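Side-chain contacts in alpha-L-rhamnosidase (Klebsiella oxytoca, PDB 4XHC), which hydrolyses terminal non-reducing alpha-L-rhamnose residues from alpha-L-rhamnosides, as a two-domain member of glycoside hydrolase family 78: residues A[269-274]-A[309-314]; A[275-280]-A[294-299]; A[284-289]-A[302-307]. One frame throughout, in Å; residues are numbered along the deposited sequence.

How the interactions relate
All three contacts lie in the catalytic domain, on the same side of the chain's centre. Interactions 1 and 3 are buried, and they use successive parts of helix 302-319: its first turns near the bound rhamnose in interaction 3, and its middle turns against helix 264-276 in interaction 1. Interaction 2 takes over where helix 264-276 ends, is only partly buried, and borders the second subunit. Their chemistry differs accordingly. Interaction 1 is purely aliphatic across its helices, interaction 2 turns on one histidine-to-backbone hydrogen bond, and interaction 3 combines packing with a sugar contact. F274 packs on 284-289, and strands 287-289 and 295-296 are sheet neighbours, so the contacts form a continuous region.

Interaction 1. Residues A[269-274]-A[309-314]; sequences RCLYLF and VDVLYN
D310 OD2 is held by a salt bridge to R251 NH1 and, weakly, by N314 ND2 at 3.3 Å with an N-H...O angle of 137°, on the same helix whose V311 and L312 meet L271 across the contact. This polar grip lies apart from the meeting line. Between the two helices themselves the contact is aliphatic, with L271 inserting its branched end between V311 and L312.

L271 points its side chain from the backbone toward helix 302-319, and its CG stands anti to the carbonyl carbon (chi1 -84°), which carries both methyls across. CD2 comes alongside V311 CG1 at 3.7 Å, the two side chains passing in opposite directions, while CG of L271 is 4.0 Å from the same V311 methyl. The other branch, CD1, meets L312 CD1 at 4.0 Å; here the leucine side chains cross at about a right angle.

Helices 264-276 and 302-319, which run roughly antiparallel, belong to the alpha/alpha barrel of the six-hairpin glycosidase domain, and the CA atoms of L271 and L312 approach to 7.4 Å. V311 sends CG1 toward L271 because that methyl is anti to the backbone N (chi1 177°).

Neighbouring helices fill in around the pair: L328 of helix 322-340 touches L271, and C270 and F274 rest on L250 of helix 247-259. On the flank of helix 264-276, Y272 OH hydrogen-bonds E327 OE1 of helix 322-340.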
# COMPACT_ATOMS: atom_id res chain seq x y z
N ARG A 269 -32.50 13.05 8.02
CA ARG A 269 -31.10 13.33 8.35
C ARG A 269 -30.44 14.13 7.23
O ARG A 269 -29.71 15.10 7.48
CB ARG A 269 -30.33 12.03 8.60
CG ARG A 269 -28.81 12.18 8.62
CD ARG A 269 -28.12 10.91 9.08
NE ARG A 269 -26.73 10.85 8.64
CZ ARG A 269 -25.69 11.43 9.25
NH1 ARG A 269 -25.84 12.16 10.35
NH2 ARG A 269 -24.47 11.29 8.74
N CYS A 270 -30.71 13.74 5.99
CA CYS A 270 -30.05 14.34 4.85
C CYS A 270 -30.62 15.72 4.56
O CYS A 270 -29.87 16.61 4.14
CB CYS A 270 -30.09 13.38 3.64
SG CYS A 270 -29.03 11.90 3.91
N LEU A 271 -31.90 15.93 4.83
CA LEU A 271 -32.48 17.28 4.78
C LEU A 271 -31.83 18.24 5.78
O LEU A 271 -31.51 19.37 5.44
CB LEU A 271 -33.99 17.26 5.03
CG LEU A 271 -34.88 16.97 3.81
CD1 LEU A 271 -36.29 16.61 4.26
CD2 LEU A 271 -34.90 18.15 2.85
N TYR A 272 -31.62 17.78 7.01
CA TYR A 272 -31.03 18.62 8.05
C TYR A 272 -29.55 18.90 7.81
O TYR A 272 -29.03 19.91 8.26
CB TYR A 272 -31.23 18.02 9.46
CG TYR A 272 -32.56 18.39 10.10
CD1 TYR A 272 -32.71 19.60 10.79
CD2 TYR A 272 -33.66 17.55 10.00
CE1 TYR A 272 -33.93 19.94 11.37
CE2 TYR A 272 -34.88 17.89 10.58
CZ TYR A 272 -35.01 19.08 11.26
OH TYR A 272 -36.22 19.39 11.82
N LEU A 273 -28.88 17.99 7.11
CA LEU A 273 -27.48 18.20 6.78
C LEU A 273 -27.32 19.37 5.81
O LEU A 273 -26.56 20.29 6.07
CB LEU A 273 -26.87 16.93 6.17
CG LEU A 273 -26.52 15.80 7.15
CD1 LEU A 273 -26.15 14.54 6.40
CD2 LEU A 273 -25.38 16.21 8.07
N PHE A 274 -28.06 19.35 4.70
CA PHE A 274 -28.02 20.45 3.74
C PHE A 274 -28.45 21.78 4.37
O PHE A 274 -27.88 22.81 4.06
CB PHE A 274 -28.91 20.17 2.54
CG PHE A 274 -28.30 19.23 1.55
CD1 PHE A 274 -27.32 19.68 0.67
CD2 PHE A 274 -28.70 17.91 1.48
CE1 PHE A 274 -26.76 18.82 -0.25
CE2 PHE A 274 -28.14 17.04 0.57
CZ PHE A 274 -27.16 17.50 -0.31
N VAL A 309 -36.52 22.25 -2.01
CA VAL A 309 -37.95 22.45 -1.85
C VAL A 309 -38.71 21.18 -2.18
O VAL A 309 -39.62 20.79 -1.42
CB VAL A 309 -38.49 23.58 -2.76
CG1 VAL A 309 -39.99 23.74 -2.57
CG2 VAL A 309 -37.77 24.89 -2.47
N ASP A 310 -38.38 20.54 -3.30
CA ASP A 310 -39.15 19.37 -3.73
C ASP A 310 -38.89 18.17 -2.80
O ASP A 310 -39.81 17.41 -2.51
CB ASP A 310 -38.89 19.01 -5.20
CG ASP A 310 -39.92 18.01 -5.76
OD1 ASP A 310 -41.15 18.15 -5.55
OD2 ASP A 310 -39.49 17.06 -6.44
N VAL A 311 -37.66 18.03 -2.30
CA VAL A 311 -37.37 16.97 -1.34
C VAL A 311 -38.17 17.16 -0.06
O VAL A 311 -38.71 16.19 0.48
CB VAL A 311 -35.87 16.87 -1.00
CG1 VAL A 311 -35.64 15.79 0.05
CG2 VAL A 311 -35.05 16.56 -2.25
N LEU A 312 -38.24 18.39 0.43
CA LEU A 312 -39.01 18.69 1.65
C LEU A 312 -40.49 18.42 1.43
O LEU A 312 -41.15 17.84 2.30
CB LEU A 312 -38.80 20.14 2.09
CG LEU A 312 -39.38 20.55 3.45
CD1 LEU A 312 -38.84 19.69 4.58
CD2 LEU A 312 -39.09 22.01 3.73
N TYR A 313 -41.01 18.82 0.28
CA TYR A 313 -42.41 18.57 -0.06
C TYR A 313 -42.72 17.06 -0.13
O TYR A 313 -43.69 16.60 0.49
CB TYR A 313 -42.81 19.29 -1.36
CG TYR A 313 -44.17 18.88 -1.87
CD1 TYR A 313 -45.33 19.32 -1.24
CD2 TYR A 313 -44.30 18.01 -2.96
CE1 TYR A 313 -46.58 18.93 -1.69
CE2 TYR A 313 -45.54 17.62 -3.43
CZ TYR A 313 -46.68 18.08 -2.79
OH TYR A 313 -47.91 17.68 -3.23
N ASN A 314 -41.88 16.28 -0.84
CA ASN A 314 -42.08 14.81 -0.95
C ASN A 314 -41.95 14.09 0.39
O ASN A 314 -42.63 13.08 0.63
CB ASN A 314 -41.10 14.18 -1.95
CG ASN A 314 -41.29 14.66 -3.39
OD1 ASN A 314 -42.40 14.95 -3.84
ND2 ASN A 314 -40.19 14.75 -4.13

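Interaction 2. Residues A[275-280]-A[294-299]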
# COMPACT_ATOMS: atom_id res chain seq x y z
N ALA A 275 -29.43 21.74 5.27
CA ALA A 275 -29.90 22.95 5.94
C ALA A 275 -28.93 23.46 7.02
O ALA A 275 -28.92 24.65 7.34
CB ALA A 275 -31.27 22.69 6.56
N GLY A 276 -28.13 22.56 7.59
CA GLY A 276 -27.30 22.86 8.76
C GLY A 276 -25.98 23.57 8.49
O GLY A 276 -25.36 24.09 9.42
N HIS A 277 -25.54 23.55 7.24
CA HIS A 277 -24.32 24.24 6.87
C HIS A 277 -24.46 24.78 5.46
O HIS A 277 -24.40 24.03 4.49
CB HIS A 277 -23.12 23.29 6.99
CG HIS A 277 -21.79 23.98 6.93
ND1 HIS A 277 -20.63 23.33 6.57
CD2 HIS A 277 -21.43 25.26 7.18
CE1 HIS A 277 -19.62 24.17 6.60
NE2 HIS A 277 -20.08 25.35 6.97
N THR A 278 -24.67 26.09 5.38
CA THR A 278 -25.01 26.76 4.13
C THR A 278 -24.01 27.85 3.79
O THR A 278 -23.11 28.15 4.59
CB THR A 278 -26.40 27.44 4.21
OG1 THR A 278 -26.34 28.58 5.08
CG2 THR A 278 -27.44 26.46 4.73
N ARG A 279 -24.17 28.44 2.61
CA ARG A 279 -23.44 29.65 2.26
C ARG A 279 -24.01 30.74 3.15
O ARG A 279 -25.12 30.62 3.63
CB ARG A 279 -23.62 29.98 0.78
CG ARG A 279 -22.55 30.93 0.24
CD ARG A 279 -22.51 30.95 -1.28
NE ARG A 279 -23.72 31.57 -1.82
CZ ARG A 279 -24.02 31.63 -3.11
NH1 ARG A 279 -23.23 31.11 -4.04
NH2 ARG A 279 -25.15 32.22 -3.48
N GLU A 280 -23.24 31.81 3.38
CA GLU A 280 -23.64 32.81 4.37
C GLU A 280 -24.92 33.54 3.98
O GLU A 280 -25.68 33.94 4.85
CB GLU A 280 -22.49 33.79 4.67
CG GLU A 280 -22.74 35.26 4.38
CD GLU A 280 -21.56 36.16 4.73
OE1 GLU A 280 -21.14 36.15 5.91
OE2 GLU A 280 -21.06 36.87 3.82
N VAL A 294 -19.09 17.42 9.58
CA VAL A 294 -19.99 17.89 8.54
C VAL A 294 -19.41 19.16 7.90
O VAL A 294 -19.30 20.19 8.56
CB VAL A 294 -21.40 18.18 9.10
CG1 VAL A 294 -22.29 18.77 8.01
CG2 VAL A 294 -22.01 16.92 9.68
N ILE A 295 -19.02 19.06 6.63
CA ILE A 295 -18.60 20.22 5.85
C ILE A 295 -19.38 20.22 4.54
O ILE A 295 -19.37 19.23 3.81
CB ILE A 295 -17.09 20.25 5.51
CG1 ILE A 295 -16.22 19.99 6.74
CG2 ILE A 295 -16.71 21.59 4.89
CD1 ILE A 295 -15.49 18.66 6.72
N ALA A 296 -20.01 21.34 4.23
CA ALA A 296 -20.77 21.49 3.01
C ALA A 296 -19.82 22.03 1.96
O ALA A 296 -18.93 22.84 2.24
CB ALA A 296 -21.92 22.46 3.23
N ASP A 297 -19.99 21.56 0.73
CA ASP A 297 -19.04 21.86 -0.32
C ASP A 297 -19.17 23.32 -0.72
O ASP A 297 -20.19 23.95 -0.46
CB ASP A 297 -19.27 20.93 -1.51
CG ASP A 297 -18.06 20.85 -2.45
OD1 ASP A 297 -16.91 21.09 -2.02
OD2 ASP A 297 -18.28 20.54 -3.64
N ASP A 298 -18.12 23.86 -1.34
CA ASP A 298 -18.17 25.19 -1.95
C ASP A 298 -18.62 25.13 -3.43
O ASP A 298 -18.17 25.92 -4.24
CB ASP A 298 -16.83 25.91 -1.80
CG ASP A 298 -15.69 25.18 -2.50
OD1 ASP A 298 -15.92 24.23 -3.27
OD2 ASP A 298 -14.53 25.59 -2.29
N THR A 299 -19.53 24.21 -3.75
CA THR A 299 -20.07 24.06 -5.10
C THR A 299 -21.55 24.35 -5.03
O THR A 299 -22.25 23.73 -4.23
CB THR A 299 -19.87 22.62 -5.62
OG1 THR A 299 -18.47 22.35 -5.73
CG2 THR A 299 -20.53 22.41 -6.97
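Two small antiparallel sheets meet here: strand 277-279, paired with the N-terminal strand 33-35, comes up against strand 295-296 at the border of the three-stranded sheet that also holds 245-246 and 287-289. H277 makes the connection. Its ND1 accepts a hydrogen bond from A296 N at 3.1 Å, with an N-H...N angle of 154°, and the donor is tilted 32° out of the imidazole plane. CG of H277 lies anti to the backbone N (chi1 -167°), bringing the ring across to the other strand. There the CA of I295 sits at the ring edge, 3.8 Å from H277 ND1, and the A296 methyl packs 4.0 Å from H277 CB.

I295 and D297 pair through their backbones with F289 and N287, whereas the intervening A296 N faces H277. Beyond A296, D298 makes a salt bridge with K186 of the second subunit, so the segment also reaches the dimer interface.

Because ND1 acts as an acceptor, a neutral H277 would probably carry its proton on NE2, and the imidazole supplies the backbone amide of A296 with a partner from outside its own sheet.

Interaction 3. Residues A[284-289]-A[302-307]; sequences VSANVF and FDYSLF. With RAM (alpha-L-rhamnopyranose), chain C.
Van der Waals contacts join the two segments at two points. V284 lays its CG2 methyl on the helix backbone, 3.7 Å from S305 CA and 4.1 Å from S305 CB. Further along, A286 CB packs 4.1 Å from Y304 CD2, and the carbonyl oxygen A286 O lies near the ring plane at the same edge, 3.8 Å from CD2. Y304 has its CG anti to the carbonyl carbon (chi1 -79°), which swings the phenol past A286 toward the sugar. W246, another residue of the rhamnose pocket, touches both A286 and Y304.

Polar contacts occupy both ends of the joint. At the sugar end, Y304 OH donates a hydrogen bond to O4 of the bound rhamnose at 2.6 Å, and O4 lies close to the plane of the ring, at its edge. The same sugar is hydrogen-bonded by D249, W361, E506, Y518 and H528. Away from it, Q335 OE1 on helix 322-340 bonds both to S305 OG and to V284 N, bridging the two segments through a third element. S305 OG stands anti to its own backbone N (chi1 159°), and it is this oxygen that reaches Q335.

Within this first turn of helix 302-319, D303 takes backbone N-H groups of F358 and I359 on its two carboxylate oxygens, tying the helix start to the loop that supplies F358 to the pocket. Y304 thus contacts A286 and W246 through its ring and the rhamnose through its hydroxyl, so packing against 284-289 probably helps direct the O-H group toward O4.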
# COMPACT_ATOMS: atom_id res chain seq x y z
N VAL A 284 -28.07 26.63 -0.05
CA VAL A 284 -27.59 25.30 0.27
C VAL A 284 -26.59 24.83 -0.80
O VAL A 284 -26.68 25.22 -1.96
CB VAL A 284 -28.73 24.26 0.39
CG1 VAL A 284 -29.74 24.69 1.44
CG2 VAL A 284 -29.41 24.03 -0.95
N SER A 285 -25.63 24.02 -0.37
CA SER A 285 -24.62 23.49 -1.27
C SER A 285 -25.17 22.37 -2.13
O SER A 285 -26.24 21.82 -1.86
CB SER A 285 -23.42 22.99 -0.46
OG SER A 285 -22.91 24.06 0.32
N ALA A 286 -24.44 22.04 -3.18
CA ALA A 286 -24.83 20.97 -4.08
C ALA A 286 -24.62 19.61 -3.41
O ALA A 286 -25.37 18.67 -3.67
CB ALA A 286 -24.05 21.05 -5.37
N ASN A 287 -23.60 19.53 -2.55
CA ASN A 287 -23.27 18.30 -1.83
C ASN A 287 -22.63 18.55 -0.46
O ASN A 287 -22.10 19.64 -0.20
CB ASN A 287 -22.33 17.45 -2.67
CG ASN A 287 -21.02 18.14 -2.95
OD1 ASN A 287 -20.06 17.98 -2.22
ND2 ASN A 287 -20.97 18.94 -4.00
N VAL A 288 -22.68 17.53 0.40
CA VAL A 288 -22.20 17.64 1.77
C VAL A 288 -21.24 16.51 2.12
O VAL A 288 -21.49 15.34 1.80
CB VAL A 288 -23.39 17.63 2.75
CG1 VAL A 288 -22.93 17.71 4.19
CG2 VAL A 288 -24.32 18.79 2.46
N PHE A 289 -20.13 16.85 2.77
CA PHE A 289 -19.22 15.87 3.34
C PHE A 289 -19.62 15.59 4.78
O PHE A 289 -20.20 16.45 5.44
CB PHE A 289 -17.78 16.39 3.31
CG PHE A 289 -17.27 16.70 1.92
CD1 PHE A 289 -16.61 15.74 1.18
CD2 PHE A 289 -17.47 17.95 1.36
CE1 PHE A 289 -16.16 16.02 -0.10
CE2 PHE A 289 -17.02 18.24 0.09
CZ PHE A 289 -16.37 17.27 -0.64
N PHE A 302 -27.82 26.00 -9.25
CA PHE A 302 -29.16 26.58 -9.30
C PHE A 302 -30.24 25.52 -9.07
O PHE A 302 -31.14 25.72 -8.25
CB PHE A 302 -29.34 27.25 -10.65
CG PHE A 302 -30.66 27.97 -10.84
CD1 PHE A 302 -30.84 29.27 -10.37
CD2 PHE A 302 -31.69 27.37 -11.55
CE1 PHE A 302 -32.03 29.94 -10.59
CE2 PHE A 302 -32.88 28.03 -11.76
CZ PHE A 302 -33.05 29.32 -11.28
N ASP A 303 -30.15 24.40 -9.78
CA ASP A 303 -31.20 23.38 -9.74
C ASP A 303 -31.19 22.57 -8.45
O ASP A 303 -32.24 22.36 -7.85
CB ASP A 303 -31.20 22.45 -10.99
CG ASP A 303 -29.85 21.77 -11.26
OD1 ASP A 303 -28.79 22.28 -10.85
OD2 ASP A 303 -29.86 20.73 -11.97
N TYR A 304 -30.01 22.14 -8.02
CA TYR A 304 -29.87 21.38 -6.78
C TYR A 304 -30.33 22.16 -5.55
O TYR A 304 -30.91 21.59 -4.63
CB TYR A 304 -28.43 20.90 -6.61
CG TYR A 304 -28.07 19.67 -7.42
CD1 TYR A 304 -28.75 19.37 -8.60
CD2 TYR A 304 -27.04 18.84 -7.03
CE1 TYR A 304 -28.43 18.26 -9.34
CE2 TYR A 304 -26.71 17.73 -7.79
CZ TYR A 304 -27.41 17.45 -8.94
OH TYR A 304 -27.11 16.35 -9.70
N SER A 305 -30.07 23.47 -5.54
CA SER A 305 -30.57 24.33 -4.47
C SER A 305 -32.10 24.31 -4.43
O SER A 305 -32.70 24.06 -3.39
CB SER A 305 -30.06 25.76 -4.63
OG SER A 305 -30.90 26.67 -3.94
N LEU A 306 -32.73 24.56 -5.58
CA LEU A 306 -34.18 24.54 -5.67
C LEU A 306 -34.79 23.18 -5.33
O LEU A 306 -35.93 23.12 -4.88
CB LEU A 306 -34.63 24.94 -7.07
CG LEU A 306 -34.53 26.43 -7.37
CD1 LEU A 306 -34.49 26.68 -8.87
CD2 LEU A 306 -35.69 27.19 -6.73
N PHE A 307 -34.04 22.10 -5.55
CA PHE A 307 -34.55 20.76 -5.27
C PHE A 307 -34.73 20.51 -3.78
O PHE A 307 -35.47 19.61 -3.39
CB PHE A 307 -33.67 19.66 -5.87
CG PHE A 307 -33.73 19.56 -7.38
CD1 PHE A 307 -34.89 19.82 -8.08
CD2 PHE A 307 -32.62 19.14 -8.09
CE1 PHE A 307 -34.93 19.71 -9.46
CE2 PHE A 307 -32.65 19.02 -9.47
CZ PHE A 307 -33.80 19.31 -10.15
C1 RAM C . -21.34 14.08 -10.44
C2 RAM C . -22.12 12.85 -10.02
C3 RAM C . -23.28 13.24 -9.12
C4 RAM C . -23.95 14.49 -9.66
C5 RAM C . -22.98 15.65 -9.53
C6 RAM C . -23.14 16.69 -10.61
O1 RAM C . -20.00 13.78 -10.39
O2 RAM C . -22.64 12.28 -11.21
O3 RAM C . -24.24 12.17 -9.04
O4 RAM C . -25.13 14.78 -8.93
O5 RAM C . -21.62 15.18 -9.57